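Pollen receptor-like kinase 3 (Arabidopsis thaliana, PDB 5WLS) is a pollen receptor-like protein kinase whose leucine-rich-repeat extracellular domain resembles those of the SERK co-receptors and probably serves in signalling at the cell surface. Local coordinates at residues H47-L53 with R72-L78; L68-R72 with G90-L95. All blocks are in the same frame, centred on the assembly; numbering follows the deposited sequence.

Contact 1: H47-L53 with R72-L78; sequences HVTRLGL and RLDNNLL. With NAG (2-acetamido-2-deoxy-beta-D-glucopyranose), chain C.
His47 and Arg72 start the two segments as a parallel bridged pair, their CA atoms 4.8 Å apart, and the backbones then leave the sheet together as adjacent loops. Val48 N donates to Arg72 O, while further along Leu77 N returns a bond to Leu53 O at 2.9 Å. On the face of His47, the CD methylene of Arg72 sits over the ring in a CH-pi contact, 3.4 Å from the ring centroid, with ring and guanidinium planes only 6° apart; with CG anti to the backbone N (chi1 163°), the Arg72 chain runs alongside the histidine. Asp74 OD2 takes Arg72 NE in a salt bridge while Asp74 OD1 accepts the backbone N of Ser97, and Tyr36 holds His47 ND1.

The loops show the consensus asparagine of a plant leucine-rich repeat, here Asn76. Its OD1 accepts Leu51 N at 2.9 Å and Leu53 N at 3.0 Å from opposite faces of the amide plane, and its ND2 bonds to Leu73 O, so this buried amide is gripped at both ends, which probably fixes its rotation. Replacement by alanine is likely to leave the amides of Leu51 and Leu53 without their shared acceptor. Inward, Val48 CG2 meets Leu73 CD2 at 3.4 Å, branched aliphatics suited to the solenoid core. Outward, the guanidinium of Arg50 stacks on the amide of Asn75, planes 13° apart, and Asn75 ND2 gives a nearly straight bond of 2.9 Å to NAG O7, the acetamide oxygen of a glycan.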
ATOM      1  N   HIS A  47     -10.215   4.396   7.454  1.00 46.49           N
ATOM      2  CA  HIS A  47     -10.174   5.347   6.342  1.00 46.53           C
ATOM      3  C   HIS A  47     -10.045   6.753   6.923  1.00 46.02           C
ATOM      4  O   HIS A  47     -11.046   7.451   7.098  1.00 42.33           O
ATOM      5  CB  HIS A  47     -11.425   5.188   5.473  1.00 46.82           C
ATOM      6  CG  HIS A  47     -11.438   6.052   4.249  1.00 52.71           C
ATOM      7  ND1 HIS A  47     -12.440   5.979   3.305  1.00 52.41           N
ATOM      8  CD2 HIS A  47     -10.588   7.016   3.821  1.00 55.58           C
ATOM      9  CE1 HIS A  47     -12.202   6.852   2.343  1.00 48.92           C
ATOM     10  NE2 HIS A  47     -11.086   7.496   2.634  1.00 54.02           N
ATOM     11  N   VAL A  48      -8.816   7.177   7.208  1.00 37.40           N
ATOM     12  CA  VAL A  48      -8.558   8.515   7.731  1.00 48.01           C
ATOM     13  C   VAL A  48      -7.513   9.186   6.848  1.00 42.05           C
ATOM     14  O   VAL A  48      -6.424   8.639   6.632  1.00 39.28           O
ATOM     15  CB  VAL A  48      -8.118   8.493   9.206  1.00 52.65           C
ATOM     16  CG1 VAL A  48      -9.285   8.094  10.088  1.00 54.16           C
ATOM     17  CG2 VAL A  48      -6.972   7.533   9.426  1.00 51.42           C
ATOM     18  N   THR A  49      -7.854  10.362   6.322  1.00 41.87           N
ATOM     19  CA  THR A  49      -7.028  11.053   5.342  1.00 38.60           C
ATOM     20  C   THR A  49      -6.995  12.543   5.649  1.00 43.99           C
ATOM     21  O   THR A  49      -7.942  13.098   6.214  1.00 48.15           O
ATOM     22  CB  THR A  49      -7.544  10.843   3.908  1.00 38.89           C
ATOM     23  OG1 THR A  49      -8.908  11.271   3.821  1.00 37.63           O
ATOM     24  CG2 THR A  49      -7.441   9.382   3.503  1.00 36.54           C
ATOM     25  N   ARG A  50      -5.889  13.185   5.265  1.00 47.43           N
ATOM     26  CA  ARG A  50      -5.731  14.639   5.357  1.00 40.00           C
ATOM     27  C   ARG A  50      -5.895  15.128   6.793  1.00 42.30           C
ATOM     28  O   ARG A  50      -6.548  16.140   7.056  1.00 43.29           O
ATOM     29  CB  ARG A  50      -6.712  15.359   4.432  1.00 38.23           C
ATOM     30  CG  ARG A  50      -6.704  14.862   2.999  1.00 42.48           C
ATOM     31  CD  ARG A  50      -7.475  15.801   2.092  1.00 44.39           C
ATOM     32  NE  ARG A  50      -7.705  15.218   0.774  1.00 53.85           N
ATOM     33  CZ  ARG A  50      -6.912  15.378  -0.279  1.00 49.93           C
ATOM     34  NH1 ARG A  50      -5.817  16.119  -0.190  1.00 42.15           N
ATOM     35  NH2 ARG A  50      -7.225  14.796  -1.429  1.00 57.14           N
ATOM     36  N   LEU A  51      -5.297  14.405   7.736  1.00 38.19           N
ATOM     37  CA  LEU A  51      -5.268  14.833   9.126  1.00 38.61           C
ATOM     38  C   LEU A  51      -3.865  15.199   9.581  1.00 38.49           C
ATOM     39  O   LEU A  51      -3.659  15.481  10.767  1.00 45.16           O
ATOM     40  CB  LEU A  51      -5.843  13.750  10.038  1.00 44.09           C
ATOM     41  CG  LEU A  51      -7.338  13.442   9.942  1.00 45.78           C
ATOM     42  CD1 LEU A  51      -7.688  12.268  10.846  1.00 45.54           C
ATOM     43  CD2 LEU A  51      -8.194  14.652  10.280  1.00 40.20           C
ATOM     44  N   GLY A  52      -2.898  15.209   8.669  1.00 42.37           N
ATOM     45  CA  GLY A  52      -1.540  15.522   9.055  1.00 37.27           C
ATOM     46  C   GLY A  52      -0.953  14.515  10.013  1.00 42.47           C
ATOM     47  O   GLY A  52      -0.150  14.890  10.875  1.00 49.82           O
ATOM     48  N   LEU A  53      -1.362  13.247   9.914  1.00 39.78           N
ATOM     49  CA  LEU A  53      -0.779  12.223  10.769  1.00 40.26           C
ATOM     50  C   LEU A  53       0.729  12.216  10.594  1.00 46.08           C
ATOM     51  O   LEU A  53       1.241  11.928   9.508  1.00 47.86           O
ATOM     52  CB  LEU A  53      -1.364  10.844  10.454  1.00 36.67           C
ATOM     53  CG  LEU A  53      -2.881  10.680  10.393  1.00 45.21           C
ATOM     54  CD1 LEU A  53      -3.247   9.258  10.015  1.00 45.67           C
ATOM     55  CD2 LEU A  53      -3.456  11.005  11.760  1.00 42.28           C
ATOM     56  N   ARG A  72      -6.578   2.733   4.636  1.00 35.47           N
ATOM     57  CA  ARG A  72      -6.427   3.841   3.693  1.00 45.14           C
ATOM     58  C   ARG A  72      -6.050   5.085   4.493  1.00 44.86           C
ATOM     59  O   ARG A  72      -6.894   5.686   5.166  1.00 45.61           O
ATOM     60  CB  ARG A  72      -7.693   4.053   2.871  1.00 45.45           C
ATOM     61  CG  ARG A  72      -7.771   5.402   2.168  1.00 48.25           C
ATOM     62  CD  ARG A  72      -9.007   5.504   1.289  1.00 35.78           C
ATOM     63  NE  ARG A  72      -8.774   6.335   0.111  1.00 47.98           N
ATOM     64  CZ  ARG A  72      -9.605   6.418  -0.924  1.00 53.01           C
ATOM     65  NH1 ARG A  72     -10.727   5.714  -0.927  1.00 53.03           N
ATOM     66  NH2 ARG A  72      -9.317   7.204  -1.951  1.00 50.45           N
ATOM     67  N   LEU A  73      -4.778   5.461   4.419  1.00 42.53           N
ATOM     68  CA  LEU A  73      -4.213   6.573   5.175  1.00 42.81           C
ATOM     69  C   LEU A  73      -3.666   7.636   4.234  1.00 43.13           C
ATOM     70  O   LEU A  73      -2.593   8.198   4.463  1.00 33.92           O
ATOM     71  CB  LEU A  73      -3.122   6.078   6.119  1.00 34.23           C
ATOM     72  CG  LEU A  73      -3.549   4.973   7.086  1.00 43.37           C
ATOM     73  CD1 LEU A  73      -2.359   4.354   7.770  1.00 39.36           C
ATOM     74  CD2 LEU A  73      -4.488   5.548   8.114  1.00 39.38           C
ATOM     75  N   ASP A  74      -4.411   7.923   3.166  1.00 34.21           N
ATOM     76  CA  ASP A  74      -3.912   8.794   2.109  1.00 35.72           C
ATOM     77  C   ASP A  74      -3.677  10.221   2.591  1.00 37.98           C
ATOM     78  O   ASP A  74      -4.342  10.720   3.501  1.00 40.55           O
ATOM     79  CB  ASP A  74      -4.900   8.819   0.940  1.00 34.29           C
ATOM     80  CG  ASP A  74      -5.022   7.472   0.250  1.00 44.77           C
ATOM     81  OD1 ASP A  74      -4.049   6.690   0.292  1.00 45.58           O
ATOM     82  OD2 ASP A  74      -6.092   7.190  -0.341  1.00 52.55           O
ATOM     83  N   ASN A  75      -2.683  10.860   1.985  1.00 34.29           N
ATOM     84  CA  ASN A  75      -2.376  12.281   2.160  1.00 37.91           C
ATOM     85  C   ASN A  75      -2.250  12.672   3.640  1.00 37.79           C
ATOM     86  O   ASN A  75      -3.055  13.424   4.198  1.00 35.79           O
ATOM     87  CB  ASN A  75      -3.399  13.171   1.422  1.00 35.50           C
ATOM     88  CG  ASN A  75      -3.529  12.807  -0.037  1.00 43.80           C
ATOM     89  OD1 ASN A  75      -2.599  13.010  -0.813  1.00 53.39           O
ATOM     90  ND2 ASN A  75      -4.691  12.296  -0.427  1.00 39.24           N
ATOM     91  N   ASN A  76      -1.210  12.137   4.270  1.00 34.74           N
ATOM     92  CA  ASN A  76      -0.826  12.561   5.609  1.00 39.60           C
ATOM     93  C   ASN A  76       0.673  12.827   5.567  1.00 39.22           C
ATOM     94  O   ASN A  76       1.254  13.109   4.511  1.00 35.39           O
ATOM     95  CB  ASN A  76      -1.214  11.500   6.650  1.00 44.49           C
ATOM     96  CG  ASN A  76      -2.695  11.498   6.962  1.00 51.73           C
ATOM     97  OD1 ASN A  76      -3.192  12.367   7.678  1.00 45.27           O
ATOM     98  ND2 ASN A  76      -3.407  10.504   6.441  1.00 36.84           N
ATOM     99  N   LEU A  77       1.317  12.744   6.725  1.00 42.86           N
ATOM    100  CA  LEU A  77       2.735  13.049   6.844  1.00 41.02           C
ATOM    101  C   LEU A  77       3.489  11.893   7.483  1.00 40.46           C
ATOM    102  O   LEU A  77       4.482  12.105   8.184  1.00 43.51           O
ATOM    103  CB  LEU A  77       2.946  14.332   7.643  1.00 35.86           C
ATOM    104  CG  LEU A  77       2.156  15.553   7.175  1.00 43.57           C
ATOM    105  CD1 LEU A  77       2.322  16.707   8.153  1.00 42.74           C
ATOM    106  CD2 LEU A  77       2.616  15.962   5.786  1.00 36.24           C
ATOM    107  N   LEU A  78       3.020  10.668   7.266  1.00 34.43           N
ATOM    108  CA  LEU A  78       3.673   9.512   7.861  1.00 38.25           C
ATOM    109  C   LEU A  78       5.036   9.305   7.215  1.00 34.08           C
ATOM    110  O   LEU A  78       5.157   9.338   5.987  1.00 40.26           O
ATOM    111  CB  LEU A  78       2.815   8.268   7.670  1.00 34.01           C
ATOM    112  CG  LEU A  78       1.419   8.348   8.277  1.00 34.36           C
ATOM    113  CD1 LEU A  78       0.579   7.141   7.886  1.00 34.13           C
ATOM    114  CD2 LEU A  78       1.516   8.472   9.789  1.00 35.01           C
TER
HETATM  115  C1  NAG C   1      -1.202  12.864  -4.540  0.97 61.62           C
HETATM  116  C2  NAG C   1      -2.705  12.734  -4.722  0.97 49.87           C
HETATM  117  C3  NAG C   1      -3.132  13.289  -6.074  0.97 49.76           C
HETATM  118  C4  NAG C   1      -2.754  14.756  -6.222  0.97 48.93           C
HETATM  119  C5  NAG C   1      -1.250  14.925  -5.861  0.97 46.59           C
HETATM  120  C6  NAG C   1      -0.864  16.379  -5.632  0.97 44.18           C
HETATM  121  C7  NAG C   1      -4.236  10.995  -3.923  0.97 44.25           C
HETATM  122  C8  NAG C   1      -4.572   9.580  -3.892  0.97 41.73           C
HETATM  123  N2  NAG C   1      -3.143  11.342  -4.613  0.97 41.71           N
HETATM  124  O3  NAG C   1      -4.534  13.057  -6.261  0.97 44.04           O
HETATM  125  O4  NAG C   1      -2.860  15.108  -7.604  0.97 53.56           O
HETATM  126  O5  NAG C   1      -0.819  14.204  -4.690  0.97 56.46           O
HETATM  127  O6  NAG C   1      -1.882  17.134  -4.975  0.97 57.62           O
HETATM  128  O7  NAG C   1      -4.922  11.851  -3.323  0.97 44.39           O

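Contact 2: L68-R72 with G90-L95; sequences LRTIR and GLKSLL
Arg69 and Lys92 cross at a slant, meeting through their methylenes: Arg69 CB lies 3.8 Å from Lys92 CE, while the like charges stay further apart, Arg69 NE and Lys92 NZ at 5.6 Å. A bend at the second torsion of Arg69 (chi2 -95°) carries its chain over Gly90, with Arg69 CD 3.1 Å from Gly90 O; a CB there would clash with Arg69 NH1 as placed here. On the side of the strands that carries Thr70 and Ser93, the methyl Thr70 CG2 rests against Ser93 CB, small side chains set side by side. There too, Leu95 CD2 lies over one face of the Arg72 guanidinium, whose NE is held by Asp74. Ile71 points to the buried side, where its CD1 meets Leu91 CD1 at 3.8 Å, the two side chains crossing at about a right angle; Phe85 and Leu88 also pack on Ile71.

The backbones fix this pairing. Arg69 O accepts both Lys92 N and Ser93 N, Ile71 N reaches Ser93 O at 2.9 Å, and Leu95 N bonds to Ile71 O. Short parallel strands 8° apart, with aliphatic residues inward and polar ones mostly outward, are the hallmark of the sheet lining the concave face of a leucine-rich-repeat solenoid.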
ATOM      1  N   LEU A  68     -10.067  -6.858  10.268  1.00 62.98           N
ATOM      2  CA  LEU A  68      -9.660  -5.685   9.514  1.00 57.19           C
ATOM      3  C   LEU A  68      -9.120  -6.122   8.162  1.00 55.66           C
ATOM      4  O   LEU A  68      -8.255  -7.001   8.072  1.00 56.78           O
ATOM      5  CB  LEU A  68      -8.614  -4.887  10.290  1.00 55.38           C
ATOM      6  CG  LEU A  68      -8.063  -3.667   9.558  1.00 53.27           C
ATOM      7  CD1 LEU A  68      -9.140  -2.613   9.474  1.00 44.25           C
ATOM      8  CD2 LEU A  68      -6.870  -3.090  10.309  1.00 60.36           C
ATOM      9  N   ARG A  69      -9.645  -5.510   7.108  1.00 46.90           N
ATOM     10  CA  ARG A  69      -9.293  -5.874   5.748  1.00 40.40           C
ATOM     11  C   ARG A  69      -8.784  -4.715   4.918  1.00 44.46           C
ATOM     12  O   ARG A  69      -8.096  -4.960   3.921  1.00 42.77           O
ATOM     13  CB  ARG A  69     -10.502  -6.487   5.025  1.00 46.54           C
ATOM     14  CG  ARG A  69     -11.135  -7.686   5.715  1.00 65.49           C
ATOM     15  CD  ARG A  69     -10.581  -8.978   5.146  1.00 78.03           C
ATOM     16  NE  ARG A  69     -11.125 -10.163   5.800  1.00 90.68           N
ATOM     17  CZ  ARG A  69     -10.663 -10.669   6.938  1.00 97.54           C
ATOM     18  NH1 ARG A  69      -9.643 -10.090   7.557  1.00 95.77           N
ATOM     19  NH2 ARG A  69     -11.220 -11.755   7.456  1.00100.82           N
ATOM     20  N   THR A  70      -9.084  -3.469   5.282  1.00 37.54           N
ATOM     21  CA  THR A  70      -8.688  -2.347   4.441  1.00 40.80           C
ATOM     22  C   THR A  70      -8.120  -1.225   5.293  1.00 46.21           C
ATOM     23  O   THR A  70      -8.704  -0.852   6.316  1.00 41.78           O
ATOM     24  CB  THR A  70      -9.866  -1.823   3.605  1.00 40.88           C
ATOM     25  OG1 THR A  70     -10.956  -1.478   4.466  1.00 42.88           O
ATOM     26  CG2 THR A  70     -10.329  -2.876   2.606  1.00 48.86           C
ATOM     27  N   ILE A  71      -6.980  -0.693   4.857  1.00 35.68           N
ATOM     28  CA  ILE A  71      -6.343   0.463   5.471  1.00 45.01           C
ATOM     29  C   ILE A  71      -6.122   1.505   4.384  1.00 42.28           C
ATOM     30  O   ILE A  71      -5.547   1.198   3.334  1.00 46.15           O
ATOM     31  CB  ILE A  71      -5.007   0.093   6.144  1.00 44.78           C
ATOM     32  CG1 ILE A  71      -5.251  -0.775   7.380  1.00 49.96           C
ATOM     33  CG2 ILE A  71      -4.222   1.349   6.510  1.00 41.19           C
ATOM     34  CD1 ILE A  71      -4.005  -1.453   7.908  1.00 54.41           C
ATOM     35  N   ARG A  72      -6.578   2.733   4.636  1.00 35.47           N
ATOM     36  CA  ARG A  72      -6.427   3.841   3.693  1.00 45.14           C
ATOM     37  C   ARG A  72      -6.050   5.085   4.493  1.00 44.86           C
ATOM     38  O   ARG A  72      -6.894   5.686   5.166  1.00 45.61           O
ATOM     39  CB  ARG A  72      -7.693   4.053   2.871  1.00 45.45           C
ATOM     40  CG  ARG A  72      -7.771   5.402   2.168  1.00 48.25           C
ATOM     41  CD  ARG A  72      -9.007   5.504   1.289  1.00 35.78           C
ATOM     42  NE  ARG A  72      -8.774   6.335   0.111  1.00 47.98           N
ATOM     43  CZ  ARG A  72      -9.605   6.418  -0.924  1.00 53.01           C
ATOM     44  NH1 ARG A  72     -10.727   5.714  -0.927  1.00 53.03           N
ATOM     45  NH2 ARG A  72      -9.317   7.204  -1.951  1.00 50.45           N
ATOM     46  N   GLY A  90      -5.343 -10.880   6.951  1.00 54.43           N
ATOM     47  CA  GLY A  90      -6.466 -10.753   6.043  1.00 55.37           C
ATOM     48  C   GLY A  90      -6.502  -9.446   5.284  1.00 60.16           C
ATOM     49  O   GLY A  90      -7.551  -9.071   4.756  1.00 66.54           O
ATOM     50  N   LEU A  91      -5.383  -8.732   5.221  1.00 52.17           N
ATOM     51  CA  LEU A  91      -5.411  -7.415   4.607  1.00 44.01           C
ATOM     52  C   LEU A  91      -5.609  -7.553   3.105  1.00 45.01           C
ATOM     53  O   LEU A  91      -4.926  -8.343   2.445  1.00 42.05           O
ATOM     54  CB  LEU A  91      -4.120  -6.656   4.910  1.00 47.76           C
ATOM     55  CG  LEU A  91      -4.153  -5.159   4.604  1.00 52.53           C
ATOM     56  CD1 LEU A  91      -4.891  -4.425   5.706  1.00 50.35           C
ATOM     57  CD2 LEU A  91      -2.740  -4.612   4.494  1.00 60.03           C
ATOM     58  N   LYS A  92      -6.563  -6.792   2.570  1.00 40.38           N
ATOM     59  CA  LYS A  92      -6.877  -6.817   1.151  1.00 45.35           C
ATOM     60  C   LYS A  92      -6.488  -5.538   0.432  1.00 49.36           C
ATOM     61  O   LYS A  92      -6.188  -5.582  -0.762  1.00 43.75           O
ATOM     62  CB  LYS A  92      -8.375  -7.081   0.921  1.00 48.38           C
ATOM     63  CG  LYS A  92      -8.904  -8.375   1.542  1.00 57.99           C
ATOM     64  CD  LYS A  92     -10.372  -8.632   1.181  1.00 61.08           C
ATOM     65  CE  LYS A  92     -11.280  -7.446   1.454  1.00 70.94           C
ATOM     66  NZ  LYS A  92     -12.684  -7.755   1.048  1.00 73.08           N
ATOM     67  N   SER A  93      -6.479  -4.405   1.134  1.00 49.83           N
ATOM     68  CA  SER A  93      -6.298  -3.098   0.515  1.00 47.66           C
ATOM     69  C   SER A  93      -5.385  -2.253   1.389  1.00 42.57           C
ATOM     70  O   SER A  93      -5.723  -1.953   2.539  1.00 35.30           O
ATOM     71  CB  SER A  93      -7.645  -2.403   0.314  1.00 51.24           C
ATOM     72  OG  SER A  93      -7.478  -1.045  -0.043  1.00 57.26           O
ATOM     73  N   LEU A  94      -4.235  -1.871   0.839  1.00 34.87           N
ATOM     74  CA  LEU A  94      -3.234  -1.059   1.528  1.00 33.34           C
ATOM     75  C   LEU A  94      -3.026   0.220   0.719  1.00 43.53           C
ATOM     76  O   LEU A  94      -2.289   0.225  -0.273  1.00 32.76           O
ATOM     77  CB  LEU A  94      -1.926  -1.827   1.703  1.00 33.98           C
ATOM     78  CG  LEU A  94      -0.801  -1.068   2.405  1.00 41.52           C
ATOM     79  CD1 LEU A  94      -1.248  -0.605   3.781  1.00 40.46           C
ATOM     80  CD2 LEU A  94       0.429  -1.953   2.520  1.00 35.17           C
ATOM     81  N   LEU A  95      -3.681   1.296   1.143  1.00 42.38           N
ATOM     82  CA  LEU A  95      -3.666   2.571   0.442  1.00 42.50           C
ATOM     83  C   LEU A  95      -2.944   3.591   1.312  1.00 36.81           C
ATOM     84  O   LEU A  95      -3.472   4.033   2.339  1.00 37.32           O
ATOM     85  CB  LEU A  95      -5.083   3.030   0.117  1.00 42.26           C
ATOM     86  CG  LEU A  95      -5.642   2.612  -1.247  1.00 48.41           C
ATOM     87  CD1 LEU A  95      -5.573   1.106  -1.454  1.00 48.85           C
ATOM     88  CD2 LEU A  95      -7.068   3.109  -1.400  1.00 55.12           C
TER

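How the contacts relate
Arg72 belongs to both contacts: in contact 2 it ends strand 70-72, and in contact 1 it opens the loop that follows. Their centres lie 14 Å apart, contact 2 in the parallel sheet and contact 1 in the turns beyond its C-terminal edge. Leu73 N of contact 1 probably donates to Leu95 O of contact 2 at 2.8 Å, carrying the strand pairing one step further, and Asp74 OD1 packs close to the same carbonyl. Three successive backbones, 47-53, 68-78 and 90-95, are thus laced side by side. The glycan held by Asn75 lies about 6 Å from the side chain of Arg72, between nearest atoms, so the sugar lies near the C-terminal end of strand 70-72.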